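Local coordinates for protein glycosyl transferase (Staphylococcus aureus, PDB 5TZJ) that is a family 2 glycosyl transferase that holds uridine-diphosphate-N-acetylglucosamine in a pocket of its N-terminal domain, at residues Asp93-Lys98 with Tyr200-Lys205; Leu116-Lys121 with Ser193-Lys198; Gly127-Met132 with Ile148-Pro153. All blocks are in the same frame, centred on the assembly; numbering follows the deposited sequence.

Contact 1 (Asp93-Lys98 with Tyr200-Lys205); sequences DDYINK and YYYATK. With UD1 (uridine-diphosphate-N-acetylglucosamine), chain C.
The carboxylate of D94 does most of the polar side-chain work here, reaching Y201 in the facing strand and T204 just past its end. OD2 takes the hydroxyl of Y201 on its anti lone pair, with OH and OD2 only 2.5 Å apart, and the carboxylate and ring planes stand 79° to each other. OD1 receives the backbone N of T204 at 3.1 Å, from above the carboxylate plane. Farther along, an antiparallel ladder takes over: Y95 and Y202 form a hydrogen-bonded pair, with Y202 N to Y95 O at 2.9 Å, and N97 N reaches Y200 O at 2.8 Å. On the face carrying Y95 and Y202 the contact is aromatic. Y202 CB sits 3.8 Å from the centroid of the Y95 ring, a CH-pi contact over its face, whereas the two rings are nearly parallel but slid apart, centroids 5.1 Å from each other. On the other face I96 CG2 packs loosely against the Y201 ring. D93, salt-bridged to R206, brings OD2 to 3.4 Å from O2A of the ligand. D91 and D93 fit the DXD motif of GT-A folds, and Y201 OH also bonds D91 N, so D94 and Y201 together tie this motif to strand 201-203.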
loop_
_atom_site.group_PDB
_atom_site.type_symbol
_atom_site.label_atom_id
_atom_site.label_comp_id
_atom_site.label_asym_id
_atom_site.label_seq_id
_atom_site.Cartn_x
_atom_site.Cartn_y
_atom_site.Cartn_z
ATOM N N ASP A 93 -6.985 6.301 -13.952
ATOM C CA ASP A 93 -6.037 6.260 -15.054
ATOM C C ASP A 93 -5.541 4.847 -15.350
ATOM O O ASP A 93 -4.597 4.686 -16.134
ATOM C CB ASP A 93 -4.854 7.177 -14.740
ATOM C CG ASP A 93 -4.213 6.847 -13.387
ATOM O OD1 ASP A 93 -4.766 5.975 -12.664
ATOM O OD2 ASP A 93 -3.185 7.469 -13.025
ATOM N N ASP A 94 -6.145 3.821 -14.749
ATOM C CA ASP A 94 -5.756 2.427 -15.014
ATOM C C ASP A 94 -6.873 1.716 -15.787
ATOM O O ASP A 94 -7.912 2.298 -16.093
ATOM C CB ASP A 94 -5.418 1.702 -13.706
ATOM C CG ASP A 94 -4.274 2.375 -12.940
ATOM O OD1 ASP A 94 -3.436 3.039 -13.597
ATOM O OD2 ASP A 94 -4.231 2.258 -11.689
ATOM N N TYR A 95 -6.648 0.450 -16.127
ATOM C CA TYR A 95 -7.704 -0.374 -16.702
ATOM C C TYR A 95 -7.408 -1.825 -16.357
ATOM O O TYR A 95 -6.380 -2.136 -15.749
ATOM C CB TYR A 95 -7.849 -0.155 -18.226
ATOM C CG TYR A 95 -6.538 -0.193 -18.982
ATOM C CD1 TYR A 95 -5.740 0.938 -19.067
ATOM C CD2 TYR A 95 -6.102 -1.358 -19.611
ATOM C CE1 TYR A 95 -4.540 0.908 -19.740
ATOM C CE2 TYR A 95 -4.910 -1.387 -20.298
ATOM C CZ TYR A 95 -4.131 -0.245 -20.340
ATOM O OH TYR A 95 -2.935 -0.247 -21.023
ATOM N N ILE A 96 -8.331 -2.720 -16.730
ATOM C CA ILE A 96 -8.251 -4.113 -16.304
ATOM C C ILE A 96 -8.501 -5.039 -17.498
ATOM O O ILE A 96 -9.135 -4.665 -18.492
ATOM C CB ILE A 96 -9.231 -4.421 -15.136
ATOM C CG1 ILE A 96 -10.686 -4.241 -15.565
ATOM C CG2 ILE A 96 -8.968 -3.481 -13.916
ATOM C CD1 ILE A 96 -11.691 -4.820 -14.584
ATOM N N ASN A 97 -7.966 -6.257 -17.390
ATOM C CA ASN A 97 -8.127 -7.269 -18.432
ATOM C C ASN A 97 -9.596 -7.640 -18.603
ATOM O O ASN A 97 -10.374 -7.628 -17.649
ATOM C CB ASN A 97 -7.311 -8.519 -18.058
ATOM C CG ASN A 97 -7.297 -9.569 -19.151
ATOM O OD1 ASN A 97 -8.342 -10.069 -19.592
ATOM N ND2 ASN A 97 -6.096 -9.913 -19.599
ATOM N N LYS A 98 -9.977 -8.020 -19.830
ATOM C CA LYS A 98 -11.393 -8.270 -20.083
ATOM C C LYS A 98 -11.899 -9.523 -19.369
ATOM O O LYS A 98 -13.100 -9.625 -19.096
ATOM C CB LYS A 98 -11.652 -8.360 -21.590
ATOM C CG LYS A 98 -11.262 -9.688 -22.173
ATOM C CD LYS A 98 -11.586 -9.777 -23.658
ATOM C CE LYS A 98 -10.341 -9.532 -24.494
ATOM N NZ LYS A 98 -9.284 -10.556 -24.208
ATOM N N TYR A 200 -3.804 -8.852 -15.094
ATOM C CA TYR A 200 -5.174 -8.393 -14.830
ATOM C C TYR A 200 -5.281 -6.889 -14.620
ATOM O O TYR A 200 -6.133 -6.238 -15.235
ATOM C CB TYR A 200 -5.764 -9.131 -13.614
ATOM C CG TYR A 200 -5.971 -10.611 -13.889
ATOM C CD1 TYR A 200 -7.053 -11.057 -14.655
ATOM C CD2 TYR A 200 -5.066 -11.553 -13.424
ATOM C CE1 TYR A 200 -7.240 -12.422 -14.927
ATOM C CE2 TYR A 200 -5.226 -12.909 -13.707
ATOM C CZ TYR A 200 -6.316 -13.343 -14.442
ATOM O OH TYR A 200 -6.480 -14.689 -14.687
ATOM N N TYR A 201 -4.444 -6.322 -13.757
ATOM C CA TYR A 201 -4.519 -4.909 -13.421
ATOM C C TYR A 201 -3.410 -4.157 -14.173
ATOM O O TYR A 201 -2.215 -4.311 -13.871
ATOM C CB TYR A 201 -4.431 -4.722 -11.899
ATOM C CG TYR A 201 -4.775 -3.308 -11.495
ATOM C CD1 TYR A 201 -3.840 -2.296 -11.609
ATOM C CD2 TYR A 201 -6.057 -2.971 -11.048
ATOM C CE1 TYR A 201 -4.170 -0.988 -11.314
ATOM C CE2 TYR A 201 -6.373 -1.677 -10.718
ATOM C CZ TYR A 201 -5.429 -0.687 -10.861
ATOM O OH TYR A 201 -5.744 0.622 -10.551
ATOM N N TYR A 202 -3.801 -3.316 -15.125
ATOM C CA TYR A 202 -2.850 -2.468 -15.841
ATOM C C TYR A 202 -2.741 -1.101 -15.172
ATOM O O TYR A 202 -3.725 -0.343 -15.096
ATOM C CB TYR A 202 -3.256 -2.314 -17.309
ATOM C CG TYR A 202 -3.329 -3.625 -18.022
ATOM C CD1 TYR A 202 -4.517 -4.340 -18.066
ATOM C CD2 TYR A 202 -2.216 -4.163 -18.633
ATOM C CE1 TYR A 202 -4.604 -5.556 -18.722
ATOM C CE2 TYR A 202 -2.288 -5.385 -19.305
ATOM C CZ TYR A 202 -3.486 -6.076 -19.335
ATOM O OH TYR A 202 -3.575 -7.277 -19.983
ATOM N N ALA A 203 -1.543 -0.775 -14.713
ATOM C CA ALA A 203 -1.269 0.488 -14.045
ATOM C C ALA A 203 -0.442 1.357 -14.992
ATOM O O ALA A 203 0.632 0.947 -15.450
ATOM C CB ALA A 203 -0.558 0.241 -12.713
ATOM N N THR A 204 -0.970 2.534 -15.322
ATOM C CA THR A 204 -0.353 3.440 -16.273
ATOM C C THR A 204 0.526 4.473 -15.570
ATOM O O THR A 204 0.504 4.627 -14.348
ATOM C CB THR A 204 -1.427 4.157 -17.088
ATOM O OG1 THR A 204 -2.375 4.764 -16.186
ATOM C CG2 THR A 204 -2.139 3.180 -18.018
ATOM N N LYS A 205 1.304 5.197 -16.374
ATOM C CA LYS A 205 1.930 6.446 -15.943
ATOM C C LYS A 205 1.585 7.527 -16.967
ATOM O O LYS A 205 2.298 7.715 -17.959
ATOM C CB LYS A 205 3.434 6.301 -15.763
ATOM C CG LYS A 205 3.909 7.011 -14.497
ATOM C CD LYS A 205 2.985 6.659 -13.295
ATOM C CE LYS A 205 3.322 7.445 -12.035
ATOM N NZ LYS A 205 4.772 7.403 -11.709
HETATM C "C1'" UD1 C . -0.916 5.094 -6.428
HETATM C "C2'" UD1 C . -1.790 3.910 -6.034
HETATM C "C3'" UD1 C . -3.134 4.466 -5.702
HETATM C "C4'" UD1 C . -2.983 5.187 -4.409
HETATM C "C5'" UD1 C . -2.162 6.450 -4.679
HETATM C "C6'" UD1 C . -1.935 7.217 -3.410
HETATM C "C7'" UD1 C . -0.882 1.851 -7.146
HETATM C "C8'" UD1 C . 0.191 1.796 -6.074
HETATM N "N2'" UD1 C . -1.857 2.913 -7.137
HETATM O "O1'" UD1 C . -1.459 5.607 -7.588
HETATM O "O3'" UD1 C . -4.167 3.441 -5.670
HETATM O "O4'" UD1 C . -4.255 5.502 -3.878
HETATM O "O5'" UD1 C . -0.851 6.089 -5.287
HETATM O "O6'" UD1 C . -1.587 6.330 -2.375
HETATM O "O7'" UD1 C . -0.924 1.050 -8.010
HETATM N N1 UD1 C . -8.005 10.917 -6.745
HETATM C C2 UD1 C . -9.184 11.440 -5.998
HETATM N N3 UD1 C . -9.111 12.753 -5.282
HETATM C C4 UD1 C . -7.859 13.502 -5.320
HETATM C C5 UD1 C . -6.667 12.959 -6.051
HETATM C C6 UD1 C . -6.755 11.659 -6.756
HETATM O O2 UD1 C . -10.178 10.819 -5.981
HETATM O O4 UD1 C . -7.800 14.545 -4.755
HETATM C C1B UD1 C . -8.102 9.623 -7.370
HETATM C C2B UD1 C . -7.496 9.549 -8.877
HETATM O "O2'" UD1 C . -8.514 10.053 -9.830
HETATM C C3B UD1 C . -7.171 8.266 -9.033
HETATM C C4B UD1 C . -6.803 7.748 -7.627
HETATM O O4B UD1 C . -7.370 8.784 -6.639
HETATM O O3B UD1 C . -8.355 7.441 -9.467
HETATM C C5B UD1 C . -5.403 7.644 -7.375
HETATM O O5B UD1 C . -4.798 8.897 -7.541
HETATM P PA UD1 C . -3.483 8.948 -8.537
HETATM O O1A UD1 C . -3.132 10.378 -8.859
HETATM O O2A UD1 C . -3.755 8.139 -9.792
HETATM O O3A UD1 C . -2.295 8.195 -7.641
HETATM P PB UD1 C . -1.145 7.126 -8.162
HETATM O O1B UD1 C . -1.038 7.025 -9.667
HETATM O O2B UD1 C . 0.110 7.782 -7.608
HETATM O O HOH W 1 -1.688 4.911 -12.327
#

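Contact 2 (Leu116-Lys121 with Ser193-Lys198); sequences LLIKMK and SVLSDK
L116 reaches across to L195: its CD1 methyl lies 3.7 Å from L195 CB and also approaches S193 CB. The L116 side chain gets there because CG stands anti to the backbone N (chi1 177°), which swings the branch over the neighbouring strand. I118 shares this face but leans away, so that CG2 meets L195 CD2 at a looser 4.1 Å. L117 and V194 form the opposite face; L117 CB and V194 CG2 are 4.2 Å apart, and L117 CD1 rests 3.5 Å from the carbonyl oxygen of S193.

K119 behaves differently. Its aliphatic chain starts beside the carbonyl oxygen of K198, runs out extended and then bends at chi3 (-65°), which lays CE against S196 CB at a tight 3.4 Å. The bend delivers NZ to S196 O at 2.7 Å, so the ammonium group closes on the backbone just beyond the end of strand 193-195.

Between the two faces the strands run parallel, 27° apart in direction. L117 bonds the neighbouring strand twice, through its N to S193 O and its O to L195 N (2.8 Å), and K119 N completes the ladder on L195 O.

This is core packing of the central sheet. Helix 100-111 covers the face of L116, S193 and L195 through F107, while T150 touches L117 and F133 touches V194 on the other. Across strand 115-122, L116 is bonded to I156 of the antiparallel strand 156-158; farther along, K119 and K121 pair with strand 201-203, which takes over the edge where 192-195 ends.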
loop_
_atom_site.group_PDB
_atom_site.type_symbol
_atom_site.label_atom_id
_atom_site.label_comp_id
_atom_site.label_asym_id
_atom_site.label_seq_id
_atom_site.Cartn_x
_atom_site.Cartn_y
_atom_site.Cartn_z
ATOM N N LEU A 116 -8.225 -11.145 -2.663
ATOM C CA LEU A 116 -7.640 -11.770 -3.850
ATOM C C LEU A 116 -6.705 -10.761 -4.500
ATOM O O LEU A 116 -7.152 -9.730 -5.009
ATOM C CB LEU A 116 -8.711 -12.241 -4.837
ATOM C CG LEU A 116 -8.281 -12.863 -6.175
ATOM C CD1 LEU A 116 -7.311 -14.095 -6.049
ATOM C CD2 LEU A 116 -9.486 -13.275 -6.976
ATOM N N LEU A 117 -5.418 -11.063 -4.482
ATOM C CA LEU A 117 -4.444 -10.277 -5.222
ATOM C C LEU A 117 -4.536 -10.689 -6.676
ATOM O O LEU A 117 -4.660 -11.878 -6.972
ATOM C CB LEU A 117 -3.018 -10.526 -4.690
ATOM C CG LEU A 117 -2.650 -9.786 -3.396
ATOM C CD1 LEU A 117 -3.261 -10.437 -2.168
ATOM C CD2 LEU A 117 -1.136 -9.609 -3.227
ATOM N N ILE A 118 -4.457 -9.715 -7.587
ATOM C CA ILE A 118 -4.499 -10.007 -9.014
ATOM C C ILE A 118 -3.281 -9.390 -9.681
ATOM O O ILE A 118 -2.876 -8.270 -9.347
ATOM C CB ILE A 118 -5.800 -9.516 -9.660
ATOM C CG1 ILE A 118 -5.997 -8.009 -9.398
ATOM C CG2 ILE A 118 -6.980 -10.362 -9.182
ATOM C CD1 ILE A 118 -7.233 -7.467 -10.132
ATOM N N LYS A 119 -2.661 -10.150 -10.575
ATOM C CA LYS A 119 -1.358 -9.770 -11.100
ATOM C C LYS A 119 -1.452 -8.442 -11.841
ATOM O O LYS A 119 -2.374 -8.216 -12.628
ATOM C CB LYS A 119 -0.815 -10.866 -12.035
ATOM C CG LYS A 119 0.513 -10.485 -12.655
ATOM C CD LYS A 119 0.941 -11.451 -13.736
ATOM C CE LYS A 119 1.208 -12.814 -13.200
ATOM N NZ LYS A 119 1.548 -13.766 -14.324
ATOM N N MET A 120 -0.482 -7.564 -11.599
ATOM C CA MET A 120 -0.480 -6.263 -12.244
ATOM C C MET A 120 0.571 -6.198 -13.349
ATOM O O MET A 120 1.528 -6.976 -13.384
ATOM C CB MET A 120 -0.244 -5.152 -11.219
ATOM C CG MET A 120 -0.941 -5.358 -9.880
ATOM S SD MET A 120 -0.288 -4.215 -8.629
ATOM C CE MET A 120 -0.640 -2.668 -9.476
ATOM N N LYS A 121 0.360 -5.266 -14.279
ATOM C CA LYS A 121 1.311 -4.990 -15.343
ATOM C C LYS A 121 1.524 -3.487 -15.444
ATOM O O LYS A 121 0.550 -2.720 -15.453
ATOM C CB LYS A 121 0.816 -5.541 -16.676
ATOM C CG LYS A 121 1.556 -4.997 -17.891
ATOM C CD LYS A 121 3.034 -5.343 -17.849
ATOM C CE LYS A 121 3.711 -4.953 -19.156
ATOM N NZ LYS A 121 2.934 -5.465 -20.297
ATOM N N SER A 193 -5.408 -14.833 -1.265
ATOM C CA SER A 193 -5.032 -15.650 -2.411
ATOM C C SER A 193 -4.370 -14.758 -3.442
ATOM O O SER A 193 -4.439 -13.535 -3.368
ATOM C CB SER A 193 -6.243 -16.351 -3.040
ATOM O OG SER A 193 -7.081 -16.881 -2.040
ATOM N N VAL A 194 -3.737 -15.385 -4.421
ATOM C CA VAL A 194 -3.019 -14.680 -5.471
ATOM C C VAL A 194 -3.397 -15.329 -6.782
ATOM O O VAL A 194 -3.203 -16.546 -6.958
ATOM C CB VAL A 194 -1.495 -14.717 -5.277
ATOM C CG1 VAL A 194 -0.819 -13.876 -6.360
ATOM C CG2 VAL A 194 -1.114 -14.194 -3.882
ATOM N N LEU A 195 -3.930 -14.530 -7.698
ATOM C CA LEU A 195 -4.290 -15.010 -9.025
ATOM C C LEU A 195 -3.332 -14.369 -10.027
ATOM O O LEU A 195 -3.316 -13.142 -10.179
ATOM C CB LEU A 195 -5.759 -14.697 -9.317
ATOM C CG LEU A 195 -6.399 -15.118 -10.627
ATOM C CD1 LEU A 195 -7.590 -15.990 -10.388
ATOM C CD2 LEU A 195 -6.896 -13.868 -11.210
ATOM N N SER A 196 -2.486 -15.195 -10.655
ATOM C CA SER A 196 -1.451 -14.707 -11.559
ATOM C C SER A 196 -1.558 -15.271 -12.976
ATOM O O SER A 196 -0.569 -15.251 -13.710
ATOM C CB SER A 196 -0.074 -15.025 -10.987
ATOM O OG SER A 196 0.252 -14.151 -9.934
ATOM N N ASP A 197 -2.739 -15.740 -13.396
ATOM C CA ASP A 197 -2.835 -16.444 -14.675
ATOM C C ASP A 197 -2.589 -15.531 -15.879
ATOM O O ASP A 197 -2.068 -15.996 -16.908
ATOM C CB ASP A 197 -4.194 -17.139 -14.779
ATOM C CG ASP A 197 -4.274 -18.365 -13.885
ATOM O OD1 ASP A 197 -3.264 -18.678 -13.224
ATOM O OD2 ASP A 197 -5.326 -19.026 -13.844
ATOM N N LYS A 198 -2.962 -14.247 -15.790
ATOM C CA LYS A 198 -2.552 -13.277 -16.802
ATOM C C LYS A 198 -2.343 -11.910 -16.152
ATOM O O LYS A 198 -2.405 -11.758 -14.925
ATOM C CB LYS A 198 -3.555 -13.224 -17.958
ATOM C CG LYS A 198 -4.969 -12.961 -17.535
ATOM C CD LYS A 198 -5.976 -13.585 -18.502
ATOM C CE LYS A 198 -6.010 -15.088 -18.350
ATOM N NZ LYS A 198 -7.186 -15.704 -19.012
#

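Contact 3 (Gly127-Met132 with Ile148-Pro153); sequences GVPQSM and IYTLSP. With UD1 (uridine-diphosphate-N-acetylglucosamine), chain C.
The Y149 ring meets M132 only through the CB that carries it; the ring itself points off elsewhere, into a cation-pi interaction with R146. The other flat group is the acetamido group of the ligand: S152 CB lies over one of its faces, 3.5 Å from C8' and 3.8 Å from C7'. Beside it, P153 CD approaches O3' of the sugar. P129, a puckered ring, brings its CG corner to 3.7 Å from T150 OG1, the two side chains crossing at about a right angle.

M132 carries most of the apolar contact. Bends at chi2 (-63°) and chi3 (-62°) fold its chain back, so that CG, SD and CE all lie round the T150 methyl; CE is 3.7 Å from T150 CG2 and SD 3.8 Å from the same carbon. CE also reaches Y149 CB at 3.8 Å. With OG1 opposite the backbone N (chi1 179°), T150 turns CG2 to the methionine, while OG1 is hydrogen-bonded to K155 NZ. No hydrogen bond joins the two segments, and the shared surface is small.

Segment 148-153 joins the M132 packing at one end to S152 and P153, which line the pocket of uridine-diphosphate-N-acetylglucosamine, at the other. Both segments are connections: residues 127-132 follow strand 115-122, whereas residues 148-153 lead toward strand 156-158. L117 of strand 115-122 touches both M132 and T150, and M120 lies against V128 and P129. Y186 and T182 of helix 177-188 also bond the carbonyls of T150 and L151, and helix 239-256 adjoins Y149 and L151 through R252.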
loop_
_atom_site.group_PDB
_atom_site.type_symbol
_atom_site.label_atom_id
_atom_site.label_comp_id
_atom_site.label_asym_id
_atom_site.label_seq_id
_atom_site.Cartn_x
_atom_site.Cartn_y
_atom_site.Cartn_z
ATOM N N GLY A 127 6.313 1.390 -12.784
ATOM C CA GLY A 127 6.806 0.239 -12.052
ATOM C C GLY A 127 5.691 -0.380 -11.226
ATOM O O GLY A 127 4.870 0.319 -10.648
ATOM N N VAL A 128 5.666 -1.704 -11.187
ATOM C CA VAL A 128 4.626 -2.408 -10.450
ATOM C C VAL A 128 5.248 -3.566 -9.671
ATOM O O VAL A 128 6.177 -4.214 -10.175
ATOM C CB VAL A 128 3.520 -2.888 -11.406
ATOM C CG1 VAL A 128 2.719 -3.942 -10.771
ATOM C CG2 VAL A 128 2.595 -1.737 -11.834
ATOM N N PRO A 129 4.784 -3.854 -8.445
ATOM C CA PRO A 129 5.314 -5.006 -7.707
ATOM C C PRO A 129 5.132 -6.301 -8.487
ATOM O O PRO A 129 4.099 -6.528 -9.116
ATOM C CB PRO A 129 4.476 -5.012 -6.420
ATOM C CG PRO A 129 3.264 -4.295 -6.762
ATOM C CD PRO A 129 3.716 -3.194 -7.670
ATOM N N GLN A 130 6.143 -7.166 -8.431
ATOM C CA GLN A 130 6.061 -8.449 -9.120
ATOM C C GLN A 130 6.461 -9.643 -8.277
ATOM O O GLN A 130 6.122 -10.769 -8.662
ATOM C CB GLN A 130 6.930 -8.442 -10.385
ATOM C CG GLN A 130 6.512 -7.412 -11.418
ATOM C CD GLN A 130 7.685 -6.943 -12.254
ATOM O OE1 GLN A 130 7.759 -7.227 -13.444
ATOM N NE2 GLN A 130 8.613 -6.227 -11.627
ATOM N N SER A 131 7.161 -9.450 -7.147
ATOM C CA SER A 131 7.734 -10.575 -6.415
ATOM C C SER A 131 6.678 -11.500 -5.820
ATOM O O SER A 131 6.970 -12.682 -5.600
ATOM C CB SER A 131 8.655 -10.078 -5.301
ATOM O OG SER A 131 7.912 -9.559 -4.208
ATOM N N MET A 132 5.463 -11.010 -5.567
ATOM C CA MET A 132 4.395 -11.861 -5.055
ATOM C C MET A 132 3.499 -12.439 -6.155
ATOM O O MET A 132 2.524 -13.127 -5.849
ATOM C CB MET A 132 3.541 -11.088 -4.027
ATOM C CG MET A 132 2.653 -9.961 -4.581
ATOM S SD MET A 132 3.625 -8.636 -5.322
ATOM C CE MET A 132 4.559 -8.079 -3.869
ATOM N N ILE A 148 3.159 -8.521 1.736
ATOM C CA ILE A 148 3.338 -7.271 2.447
ATOM C C ILE A 148 4.066 -6.228 1.598
ATOM O O ILE A 148 4.003 -5.030 1.906
ATOM C CB ILE A 148 4.057 -7.559 3.775
ATOM C CG1 ILE A 148 3.854 -6.404 4.742
ATOM C CG2 ILE A 148 5.556 -7.748 3.549
ATOM C CD1 ILE A 148 4.245 -6.741 6.194
ATOM N N TYR A 149 4.770 -6.639 0.546
ATOM C CA TYR A 149 5.399 -5.713 -0.382
ATOM C C TYR A 149 4.421 -5.084 -1.372
ATOM O O TYR A 149 4.866 -4.256 -2.178
ATOM C CB TYR A 149 6.547 -6.407 -1.109
ATOM C CG TYR A 149 7.690 -6.597 -0.122
ATOM C CD1 TYR A 149 7.697 -7.668 0.761
ATOM C CD2 TYR A 149 8.710 -5.657 -0.012
ATOM C CE1 TYR A 149 8.731 -7.832 1.708
ATOM C CE2 TYR A 149 9.768 -5.814 0.949
ATOM C CZ TYR A 149 9.740 -6.886 1.810
ATOM O OH TYR A 149 10.731 -7.038 2.771
ATOM N N THR A 150 3.111 -5.398 -1.295
ATOM C CA THR A 150 2.104 -4.713 -2.110
ATOM C C THR A 150 0.887 -4.359 -1.247
ATOM O O THR A 150 0.107 -5.231 -0.860
ATOM C CB THR A 150 1.715 -5.519 -3.370
ATOM O OG1 THR A 150 0.713 -4.780 -4.097
ATOM C CG2 THR A 150 1.175 -6.904 -3.056
ATOM N N LEU A 151 0.750 -3.061 -0.930
ATOM C CA LEU A 151 -0.312 -2.553 -0.069
ATOM C C LEU A 151 -1.285 -1.644 -0.816
ATOM O O LEU A 151 -2.179 -1.065 -0.192
ATOM C CB LEU A 151 0.300 -1.813 1.154
ATOM C CG LEU A 151 1.261 -2.722 1.924
ATOM C CD1 LEU A 151 1.927 -1.952 3.088
ATOM C CD2 LEU A 151 0.474 -3.931 2.402
ATOM N N SER A 152 -1.149 -1.524 -2.134
ATOM C CA SER A 152 -2.067 -0.716 -2.897
ATOM C C SER A 152 -3.464 -1.331 -2.812
ATOM O O SER A 152 -3.619 -2.517 -2.486
ATOM C CB SER A 152 -1.591 -0.634 -4.340
ATOM O OG SER A 152 -1.686 -1.910 -4.971
ATOM N N PRO A 153 -4.508 -0.555 -3.076
ATOM C CA PRO A 153 -5.859 -1.107 -2.934
ATOM C C PRO A 153 -6.378 -1.798 -4.194
ATOM O O PRO A 153 -7.565 -2.172 -4.243
ATOM C CB PRO A 153 -6.682 0.149 -2.596
ATOM C CG PRO A 153 -6.000 1.255 -3.355
ATOM C CD PRO A 153 -4.512 0.904 -3.305
HETATM C "C1'" UD1 C . -0.916 5.094 -6.428
HETATM C "C2'" UD1 C . -1.790 3.910 -6.034
HETATM C "C3'" UD1 C . -3.134 4.466 -5.702
HETATM C "C4'" UD1 C . -2.983 5.187 -4.409
HETATM C "C5'" UD1 C . -2.162 6.450 -4.679
HETATM C "C6'" UD1 C . -1.935 7.217 -3.410
HETATM C "C7'" UD1 C . -0.882 1.851 -7.146
HETATM C "C8'" UD1 C . 0.191 1.796 -6.074
HETATM N "N2'" UD1 C . -1.857 2.913 -7.137
HETATM O "O1'" UD1 C . -1.459 5.607 -7.588
HETATM O "O3'" UD1 C . -4.167 3.441 -5.670
HETATM O "O4'" UD1 C . -4.255 5.502 -3.878
HETATM O "O5'" UD1 C . -0.851 6.089 -5.287
HETATM O "O6'" UD1 C . -1.587 6.330 -2.375
HETATM O "O7'" UD1 C . -0.924 1.050 -8.010
HETATM N N1 UD1 C . -8.005 10.917 -6.745
HETATM C C2 UD1 C . -9.184 11.440 -5.998
HETATM N N3 UD1 C . -9.111 12.753 -5.282
HETATM C C4 UD1 C . -7.859 13.502 -5.320
HETATM C C5 UD1 C . -6.667 12.959 -6.051
HETATM C C6 UD1 C . -6.755 11.659 -6.756
HETATM O O2 UD1 C . -10.178 10.819 -5.981
HETATM O O4 UD1 C . -7.800 14.545 -4.755
HETATM C C1B UD1 C . -8.102 9.623 -7.370
HETATM C C2B UD1 C . -7.496 9.549 -8.877
HETATM O "O2'" UD1 C . -8.514 10.053 -9.830
HETATM C C3B UD1 C . -7.171 8.266 -9.033
HETATM C C4B UD1 C . -6.803 7.748 -7.627
HETATM O O4B UD1 C . -7.370 8.784 -6.639
HETATM O O3B UD1 C . -8.355 7.441 -9.467
HETATM C C5B UD1 C . -5.403 7.644 -7.375
HETATM O O5B UD1 C . -4.798 8.897 -7.541
HETATM P PA UD1 C . -3.483 8.948 -8.537
HETATM O O1A UD1 C . -3.132 10.378 -8.859
HETATM O O2A UD1 C . -3.755 8.139 -9.792
HETATM O O3A UD1 C . -2.295 8.195 -7.641
HETATM P PB UD1 C . -1.145 7.126 -8.162
HETATM O O1B UD1 C . -1.038 7.025 -9.667
HETATM O O2B UD1 C . 0.110 7.782 -7.608
#

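The three contacts lie close together. The centres of contacts 1 and 2 are about 12 Å apart. Those of contacts 1 and 3 are about 14 Å apart, and those of contacts 2 and 3 about 11 Å. Along the chain they are nested: contact 3 lies inside the loop closed by contact 2, which lies inside that of contact 1. Contacts 1 and 2 belong to one mixed sheet, joined where strand 115-122 pairs with strand 201-203, for instance through Y201 O and K121 N. Contact 3 packs against that sheet, V128 touching both M120 and A203. Contacts 1 and 3 each reach uridine-diphosphate-N-acetylglucosamine, at its diphosphate and its N-acetylglucosamine respectively, so the sheet and the loops packed on it approach two parts of the ligand.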